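Local coordinates for Phosphoglucomutase/phosphomannomutase family protein (Burkholderia thailandensis, PDB 3UW2), which probably catalyses intramolecular phosphate transfer on sugar phosphates, as other phosphohexose mutases do, and carries a metal site occupied here by zinc, at residues G85-A88 and D92-D95; T101-F106 and Y175-Q180; S109-L114 and E118-S123. All blocks are in the same frame, centred on the assembly; numbering follows the deposited sequence.

Contact 1. Residues G85-A88 and D92-D95; sequences GLRA and DVVD. With EDO (1,2-ethanediol), chain D.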
loop_
_atom_site.group_PDB
_atom_site.type_symbol
_atom_site.label_atom_id
_atom_site.label_comp_id
_atom_site.label_asym_id
_atom_site.label_seq_id
_atom_site.Cartn_x
_atom_site.Cartn_y
_atom_site.Cartn_z
ATOM N N GLY A 85 8.815 17.119 18.884
ATOM C CA GLY A 85 8.382 18.203 17.978
ATOM C C GLY A 85 6.873 18.410 18.038
ATOM O O GLY A 85 6.381 19.578 18.042
ATOM N N LEU A 86 6.125 17.294 18.136
ATOM C CA LEU A 86 4.673 17.358 18.181
ATOM C C LEU A 86 4.315 18.022 19.492
ATOM O O LEU A 86 3.384 18.889 19.574
ATOM C CB LEU A 86 4.071 15.959 18.151
ATOM C CG LEU A 86 4.035 15.310 16.755
ATOM C CD1 LEU A 86 3.981 13.760 16.919
ATOM C CD2 LEU A 86 2.871 15.875 15.928
ATOM N N ARG A 87 4.959 17.532 20.553
ATOM C CA ARG A 87 4.639 18.097 21.916
ATOM C C ARG A 87 5.003 19.615 22.054
ATOM O O ARG A 87 4.269 20.368 22.730
ATOM C CB ARG A 87 5.325 17.280 22.996
ATOM C CG ARG A 87 4.905 15.792 23.004
ATOM C CD ARG A 87 5.828 14.983 23.934
ATOM N NE ARG A 87 5.722 15.420 25.359
ATOM C CZ ARG A 87 6.586 15.068 26.318
ATOM N NH1 ARG A 87 7.617 14.209 26.065
ATOM N NH2 ARG A 87 6.350 15.481 27.581
ATOM N N ALA A 88 6.134 20.044 21.477
ATOM C CA ALA A 88 6.558 21.486 21.369
ATOM C C ALA A 88 5.529 22.348 20.626
ATOM O O ALA A 88 5.469 23.538 20.866
ATOM C CB ALA A 88 7.940 21.617 20.666
ATOM N N ASP A 92 -0.728 16.542 22.264
ATOM C CA ASP A 92 -0.450 15.329 23.025
ATOM C C ASP A 92 -0.034 14.155 22.131
ATOM O O ASP A 92 -0.586 14.000 21.044
ATOM C CB ASP A 92 -1.680 14.942 23.814
ATOM C CG ASP A 92 -2.084 16.028 24.815
ATOM O OD1 ASP A 92 -1.255 16.930 25.158
ATOM O OD2 ASP A 92 -3.246 15.992 25.208
ATOM N N VAL A 93 0.896 13.307 22.597
ATOM C CA VAL A 93 1.386 12.187 21.773
ATOM C C VAL A 93 0.981 10.892 22.462
ATOM O O VAL A 93 1.139 10.748 23.672
ATOM C CB VAL A 93 2.927 12.215 21.601
ATOM C CG1 VAL A 93 3.458 10.898 20.950
ATOM C CG2 VAL A 93 3.291 13.437 20.752
ATOM N N VAL A 94 0.405 9.986 21.680
ATOM C CA VAL A 94 0.166 8.598 22.070
ATOM C C VAL A 94 1.081 7.705 21.255
ATOM O O VAL A 94 0.964 7.609 20.014
ATOM C CB VAL A 94 -1.296 8.203 21.857
ATOM C CG1 VAL A 94 -1.511 6.734 22.254
ATOM C CG2 VAL A 94 -2.165 9.132 22.697
ATOM N N ASP A 95 2.023 7.090 21.951
ATOM C CA ASP A 95 3.054 6.314 21.297
ATOM C C ASP A 95 2.671 4.824 21.335
ATOM O O ASP A 95 2.646 4.234 22.397
ATOM C CB ASP A 95 4.419 6.597 21.971
ATOM C CG ASP A 95 5.572 5.994 21.216
ATOM O OD1 ASP A 95 5.365 5.118 20.330
ATOM O OD2 ASP A 95 6.715 6.383 21.528
HETATM C C1 EDO D . 9.026 11.718 24.450
HETATM O O1 EDO D . 8.558 12.985 23.848
HETATM C C2 EDO D . 9.377 10.644 23.379
HETATM O O2 EDO D . 10.669 11.044 22.868
#
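V93 meets the last turn of the helix with a single methyl, CG2, which sits against both L86 and R87. Apolar packing is all that joins the two segments directly; no hydrogen bond crosses between them. V93 CG2 lies 3.7 Å from L86 CB and 3.6 Å from R87 CG, so one methyl covers the roots of two successive helical side chains. The valine crosses each of them at about a right angle. Its chi1 of 170° sets CG1 opposite the backbone N and turns CG2 to the helix. L86 also brings CD1 to 3.9 Å from V93 CG2, closing over the same methyl with its far end.

The polar part belongs to R87. Its aliphatic stem packs on the valine, then the chain bends at chi3 (63°) and carries the guanidinium off to a bound 1,2-ethanediol, likely picked up from the crystallisation solution. R87 NH1 donates to O1 of the diol at 2.7 Å, with an N-H...O angle of 157°, and O1 lies at the edge of the guanidinium in its plane. NE is used separately, on the carbonyl of G170, so two sides of the group are held and its rotation is probably restricted. The diol is bonded to D84 and G80 of the same helix as well.

The contact belongs to the beta-alpha-beta unit formed by strand 64-69, helix 75-88 and strand 92-98, at the point where the chain leaves the helix and re-enters the sheet. L86 reaches across to V65 and V67 of strand 64-69 and to F53 of helix 43-59, while R87 and V93 both touch Y172 of strand 172-174.

Contact 2. Residues T101-F106 and Y175-Q180; sequences TPVGYF and YDVADQ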
loop_
_atom_site.group_PDB
_atom_site.type_symbol
_atom_site.label_atom_id
_atom_site.label_comp_id
_atom_site.label_asym_id
_atom_site.label_seq_id
_atom_site.Cartn_x
_atom_site.Cartn_y
_atom_site.Cartn_z
ATOM N N THR A 101 2.568 -0.506 10.052
ATOM C CA THR A 101 1.877 0.728 9.651
ATOM C C THR A 101 0.331 0.706 9.791
ATOM O O THR A 101 -0.220 1.598 10.454
ATOM C CB THR A 101 2.295 1.073 8.186
ATOM O OG1 THR A 101 3.631 1.578 8.250
ATOM C CG2 THR A 101 1.452 2.174 7.576
ATOM N N PRO A 102 -0.368 -0.354 9.308
ATOM C CA PRO A 102 -1.809 -0.308 9.433
ATOM C C PRO A 102 -2.210 -0.421 10.893
ATOM O O PRO A 102 -3.341 -0.102 11.212
ATOM C CB PRO A 102 -2.314 -1.556 8.660
ATOM C CG PRO A 102 -1.135 -2.416 8.590
ATOM C CD PRO A 102 0.094 -1.589 8.653
ATOM N N VAL A 103 -1.321 -0.879 11.778
ATOM C CA VAL A 103 -1.690 -0.880 13.228
ATOM C C VAL A 103 -1.727 0.576 13.794
ATOM O O VAL A 103 -2.559 0.918 14.635
ATOM C CB VAL A 103 -0.753 -1.829 14.075
ATOM C CG1 VAL A 103 -1.114 -1.778 15.586
ATOM C CG2 VAL A 103 -0.938 -3.252 13.545
ATOM N N GLY A 104 -0.800 1.421 13.357
ATOM C CA GLY A 104 -0.850 2.864 13.654
ATOM C C GLY A 104 -2.165 3.462 13.067
ATOM O O GLY A 104 -2.886 4.213 13.780
ATOM N N TYR A 105 -2.548 3.070 11.843
ATOM C CA TYR A 105 -3.830 3.536 11.258
ATOM C C TYR A 105 -4.987 3.068 12.139
ATOM O O TYR A 105 -5.941 3.807 12.404
ATOM C CB TYR A 105 -4.070 2.970 9.854
ATOM C CG TYR A 105 -3.076 3.400 8.804
ATOM C CD1 TYR A 105 -2.266 4.555 8.939
ATOM C CD2 TYR A 105 -2.941 2.630 7.635
ATOM C CE1 TYR A 105 -1.354 4.924 7.867
ATOM C CE2 TYR A 105 -2.101 3.013 6.616
ATOM C CZ TYR A 105 -1.293 4.137 6.729
ATOM O OH TYR A 105 -0.391 4.397 5.626
ATOM N N PHE A 106 -4.872 1.835 12.636
ATOM C CA PHE A 106 -5.961 1.269 13.416
ATOM C C PHE A 106 -6.068 2.077 14.733
ATOM O O PHE A 106 -7.201 2.369 15.209
ATOM C CB PHE A 106 -5.689 -0.211 13.684
ATOM C CG PHE A 106 -6.642 -0.843 14.720
ATOM C CD1 PHE A 106 -7.914 -1.259 14.352
ATOM C CD2 PHE A 106 -6.250 -1.025 16.038
ATOM C CE1 PHE A 106 -8.765 -1.873 15.265
ATOM C CE2 PHE A 106 -7.145 -1.603 17.002
ATOM C CZ PHE A 106 -8.379 -2.030 16.609
ATOM N N TYR A 175 1.224 3.394 24.733
ATOM C CA TYR A 175 0.023 2.596 24.746
ATOM C C TYR A 175 0.176 1.415 23.811
ATOM O O TYR A 175 0.535 1.584 22.634
ATOM C CB TYR A 175 -1.214 3.431 24.326
ATOM C CG TYR A 175 -2.484 2.626 24.393
ATOM C CD1 TYR A 175 -3.048 2.266 25.642
ATOM C CD2 TYR A 175 -3.104 2.152 23.215
ATOM C CE1 TYR A 175 -4.214 1.494 25.701
ATOM C CE2 TYR A 175 -4.273 1.391 23.261
ATOM C CZ TYR A 175 -4.828 1.060 24.506
ATOM O OH TYR A 175 -5.979 0.303 24.567
ATOM N N ASP A 176 -0.076 0.214 24.329
ATOM C CA ASP A 176 0.016 -0.943 23.455
ATOM C C ASP A 176 -1.381 -1.281 22.928
ATOM O O ASP A 176 -2.257 -1.689 23.659
ATOM C CB ASP A 176 0.718 -2.138 24.155
ATOM C CG ASP A 176 0.980 -3.345 23.197
ATOM O OD1 ASP A 176 0.619 -3.374 22.021
ATOM O OD2 ASP A 176 1.566 -4.305 23.661
ATOM N N VAL A 177 -1.536 -1.146 21.631
ATOM C CA VAL A 177 -2.811 -1.344 20.910
ATOM C C VAL A 177 -2.888 -2.753 20.204
ATOM O O VAL A 177 -3.911 -3.117 19.567
ATOM C CB VAL A 177 -2.963 -0.209 19.868
ATOM C CG1 VAL A 177 -2.174 -0.530 18.611
ATOM C CG2 VAL A 177 -4.428 -0.016 19.494
ATOM N N ALA A 178 -1.861 -3.580 20.394
ATOM C CA ALA A 178 -1.829 -4.895 19.712
ATOM C C ALA A 178 -2.968 -5.842 20.092
ATOM O O ALA A 178 -3.560 -6.494 19.227
ATOM C CB ALA A 178 -0.469 -5.573 19.948
ATOM N N ASP A 179 -3.272 -5.929 21.375
ATOM C CA ASP A 179 -4.317 -6.829 21.829
ATOM C C ASP A 179 -5.663 -6.381 21.250
ATOM O O ASP A 179 -6.422 -7.240 20.807
ATOM C CB ASP A 179 -4.466 -6.812 23.358
ATOM C CG ASP A 179 -3.324 -7.504 24.070
ATOM O OD1 ASP A 179 -2.469 -8.153 23.429
ATOM O OD2 ASP A 179 -3.286 -7.376 25.306
ATOM N N GLN A 180 -5.979 -5.073 21.304
ATOM C CA GLN A 180 -7.247 -4.597 20.695
ATOM C C GLN A 180 -7.268 -4.962 19.198
ATOM O O GLN A 180 -8.275 -5.374 18.654
ATOM C CB GLN A 180 -7.407 -3.089 20.734
ATOM C CG GLN A 180 -7.830 -2.540 22.049
ATOM C CD GLN A 180 -7.958 -1.045 21.998
ATOM O OE1 GLN A 180 -7.222 -0.319 22.670
ATOM N NE2 GLN A 180 -8.917 -0.572 21.232
#
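V103 and V177 touch methyl to methyl, CG1 on CG1 at 3.4 Å, closer than carbons usually pack. The two valine side chains lie antiparallel, side by side. On the helix side, chi1 of 178° sets V103 CG1 opposite the backbone N and points it at the incoming chain. V177 holds its own CG1 between its backbone N and carbonyl carbon, the crowded position for a branch, and this rotation leaves V177 CG2 directed at F106. V103 also packs on L209 of helix 206-216, and its side chain lies about 10 Å from those of the zinc ligands D266 and D268. T101, at the start of the same helix, hydrogen-bonds D266 OD2 through OG1, tying the helix to a zinc ligand.

The segment 175-180 is where the chain leaves strand 172-174 and starts helix 178-186. D176 caps that start: its OD1 accepts from A178 N at 3.0 Å, with the donor 37° out of the carboxylate plane. V177 stands just after the capping residue, and its side chain turns inward onto helix 101-107, so the beginning of one helix is packed against the flank of the other.

One turn on from V103, F106 takes over. Its ring meets V177 CG2 edge-on, near its plane, with CE2 4.0 Å from that methyl. The same CE2 lies 4.0 Å from Q180 CB, and the ring's CZ comes to 3.9 Å from Q180 O. F106 thus reaches from V177, just before helix 178-186, to Q180 in its first turn. Beyond the two segments, Y181 meets the F106 ring edge-to-face and F361 packs against it.

Contact 3. Residues S109-L114 and E118-S123; sequences SVPLAL and ERRVDS. With EDO (1,2-ethanediol), chain E.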
loop_
_atom_site.group_PDB
_atom_site.type_symbol
_atom_site.label_atom_id
_atom_site.label_comp_id
_atom_site.label_asym_id
_atom_site.label_seq_id
_atom_site.Cartn_x
_atom_site.Cartn_y
_atom_site.Cartn_z
ATOM N N SER A 109 -8.087 5.010 14.459
ATOM C CA SER A 109 -9.458 4.703 13.992
ATOM C C SER A 109 -10.421 4.346 15.106
ATOM O O SER A 109 -11.642 4.307 14.858
ATOM C CB SER A 109 -9.449 3.542 12.992
ATOM O OG SER A 109 -8.671 3.942 11.848
ATOM N N VAL A 110 -9.887 3.980 16.257
ATOM C CA VAL A 110 -10.756 3.446 17.333
ATOM C C VAL A 110 -10.490 4.097 18.674
ATOM O O VAL A 110 -9.416 4.643 18.913
ATOM C CB VAL A 110 -10.631 1.899 17.525
ATOM C CG1 VAL A 110 -10.875 1.148 16.180
ATOM C CG2 VAL A 110 -9.278 1.531 18.173
ATOM N N PRO A 111 -11.471 4.011 19.585
ATOM C CA PRO A 111 -11.288 4.561 20.944
ATOM C C PRO A 111 -10.118 3.834 21.615
ATOM O O PRO A 111 -9.934 2.637 21.387
ATOM C CB PRO A 111 -12.600 4.224 21.656
ATOM C CG PRO A 111 -13.598 4.016 20.550
ATOM C CD PRO A 111 -12.853 3.571 19.306
ATOM N N LEU A 112 -9.302 4.556 22.377
ATOM C CA LEU A 112 -8.091 3.981 22.954
ATOM C C LEU A 112 -8.312 3.995 24.418
ATOM O O LEU A 112 -8.633 5.056 24.965
ATOM C CB LEU A 112 -6.885 4.882 22.663
ATOM C CG LEU A 112 -6.624 4.947 21.161
ATOM C CD1 LEU A 112 -5.540 5.954 20.792
ATOM C CD2 LEU A 112 -6.273 3.551 20.651
ATOM N N ALA A 113 -8.071 2.860 25.066
ATOM C CA ALA A 113 -8.336 2.742 26.524
ATOM C C ALA A 113 -7.117 3.222 27.293
ATOM O O ALA A 113 -6.472 2.432 27.965
ATOM C CB ALA A 113 -8.671 1.308 26.882
ATOM N N LEU A 114 -6.794 4.505 27.147
ATOM C CA LEU A 114 -5.682 5.151 27.852
ATOM C C LEU A 114 -5.867 5.229 29.395
ATOM O O LEU A 114 -6.977 5.156 29.886
ATOM C CB LEU A 114 -5.459 6.550 27.286
ATOM C CG LEU A 114 -5.205 6.682 25.782
ATOM C CD1 LEU A 114 -4.959 8.140 25.477
ATOM C CD2 LEU A 114 -4.097 5.759 25.215
ATOM N N GLU A 118 -10.761 6.677 28.226
ATOM C CA GLU A 118 -10.882 6.484 26.786
ATOM C C GLU A 118 -10.513 7.774 26.026
ATOM O O GLU A 118 -10.789 8.861 26.501
ATOM C CB GLU A 118 -12.323 6.152 26.490
ATOM C CG GLU A 118 -12.505 5.674 25.058
ATOM C CD GLU A 118 -13.865 5.033 24.908
ATOM O OE1 GLU A 118 -13.980 3.844 25.262
ATOM O OE2 GLU A 118 -14.799 5.727 24.462
ATOM N N ARG A 119 -9.904 7.675 24.852
ATOM C CA ARG A 119 -9.706 8.873 24.078
ATOM C C ARG A 119 -9.633 8.469 22.606
ATOM O O ARG A 119 -9.103 7.405 22.247
ATOM C CB ARG A 119 -8.427 9.619 24.534
ATOM C CG ARG A 119 -8.100 10.904 23.780
ATOM C CD ARG A 119 -6.851 11.613 24.363
ATOM N NE ARG A 119 -6.638 12.948 23.764
ATOM C CZ ARG A 119 -5.698 13.837 24.133
ATOM N NH1 ARG A 119 -4.837 13.576 25.109
ATOM N NH2 ARG A 119 -5.608 15.009 23.517
ATOM N N ARG A 120 -10.222 9.305 21.781
ATOM C CA ARG A 120 -10.226 9.064 20.369
ATOM C C ARG A 120 -9.174 9.988 19.736
ATOM O O ARG A 120 -9.204 11.215 19.981
ATOM C CB ARG A 120 -11.657 9.330 19.872
ATOM C CG ARG A 120 -11.910 8.987 18.409
ATOM C CD ARG A 120 -11.800 7.507 18.013
ATOM N NE ARG A 120 -12.150 7.450 16.587
ATOM C CZ ARG A 120 -11.273 7.631 15.595
ATOM N NH1 ARG A 120 -9.988 7.791 15.878
ATOM N NH2 ARG A 120 -11.687 7.630 14.320
ATOM N N VAL A 121 -8.231 9.443 18.951
ATOM C CA VAL A 121 -7.164 10.288 18.385
ATOM C C VAL A 121 -7.075 10.023 16.890
ATOM O O VAL A 121 -6.616 8.961 16.496
ATOM C CB VAL A 121 -5.784 10.004 19.052
ATOM C CG1 VAL A 121 -4.661 10.869 18.456
ATOM C CG2 VAL A 121 -5.788 10.213 20.578
ATOM N N ASP A 122 -7.444 10.971 16.047
ATOM C CA ASP A 122 -7.646 10.620 14.669
ATOM C C ASP A 122 -6.545 11.099 13.736
ATOM O O ASP A 122 -6.702 11.041 12.498
ATOM C CB ASP A 122 -9.053 11.032 14.180
ATOM C CG ASP A 122 -9.249 12.541 14.119
ATOM O OD1 ASP A 122 -8.427 13.281 14.646
ATOM O OD2 ASP A 122 -10.255 12.966 13.533
ATOM N N SER A 123 -5.398 11.494 14.285
ATOM C CA SER A 123 -4.228 11.734 13.375
ATOM C C SER A 123 -3.089 10.778 13.774
ATOM O O SER A 123 -3.024 10.386 14.923
ATOM C CB SER A 123 -3.767 13.191 13.509
ATOM O OG SER A 123 -4.850 14.050 13.185
HETATM C C1 EDO E . -15.980 6.708 16.987
HETATM O O1 EDO E . -14.746 7.218 17.492
HETATM C C2 EDO E . -16.144 7.296 15.601
HETATM O O2 EDO E . -15.069 6.894 14.742
HETATM O O HOH W 1 -8.264 6.807 18.184
#
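A short beta hairpin, strands 112-114 and 117-119, brings these segments together, and L112 and R119 form its hydrogen-bonded antiparallel pair. L112 N donates to R119 O, and R119 N returns the bond to L112 O, both at 2.9 Å. The second donor lies in the carbonyl plane of L112, whereas the first is tilted 32° from that of R119. L112 O is also approached by E118 CA at 3.2 Å, a CA-H...O contact. A113 is the centre of an inverse gamma turn just past the pair.

Side chains pack along both arms. L114 CD1 lies 3.9 Å from R119 CB and crosses the arginine obliquely. The R119 chain is extended from CG to NE, which takes its guanidinium away from the hairpin to salt bridges with D92 and D63. E118 lays its carboxylate end alongside P111, with E118 CD 3.6 Å from the proline CB.

R120 works differently. CG stands opposite the backbone N, and a bend at chi2 (65°) folds the chain back over the 109-111 backbone. One face of its guanidinium then covers S109 O, 3.3 Å from the plane and offset toward the rim; NH1 donates to A108 O. A water accepts from R120 NH1 and, at 2.7 Å, from V121 N, and lies 2.6 Å from V110 O. It bridges the two arms where they no longer pair directly. Outside, NE and NH2 make weak bonds to a second 1,2-ethanediol.

With V121 resting on A64 and V66 of strand 64-69, the arrangement is that of a small two-stranded hairpin appended to the sheet of an alpha/beta/alpha domain.

In the fold
Contact 1 comes first along the chain, and strand 92-98 then runs straight on towards helix 101-107 of contact 2. The hairpin of contact 3 is formed within the long excursion that separates the two halves of contact 2. The centres of contacts 1 and 2 lie about 17 Å apart, those of contacts 1 and 3 about 15 Å, and those of contacts 2 and 3 about 10 Å. Y175 ties them together: its N is probably bonded to D95 O, while its ring packs on L114. The salt bridge from D92 to R119 joins contact 1 to the hairpin. Strand 92-98, the hairpin and the start of helix 178-186 thus form one continuous region, its contact 2 end nearest the zinc site.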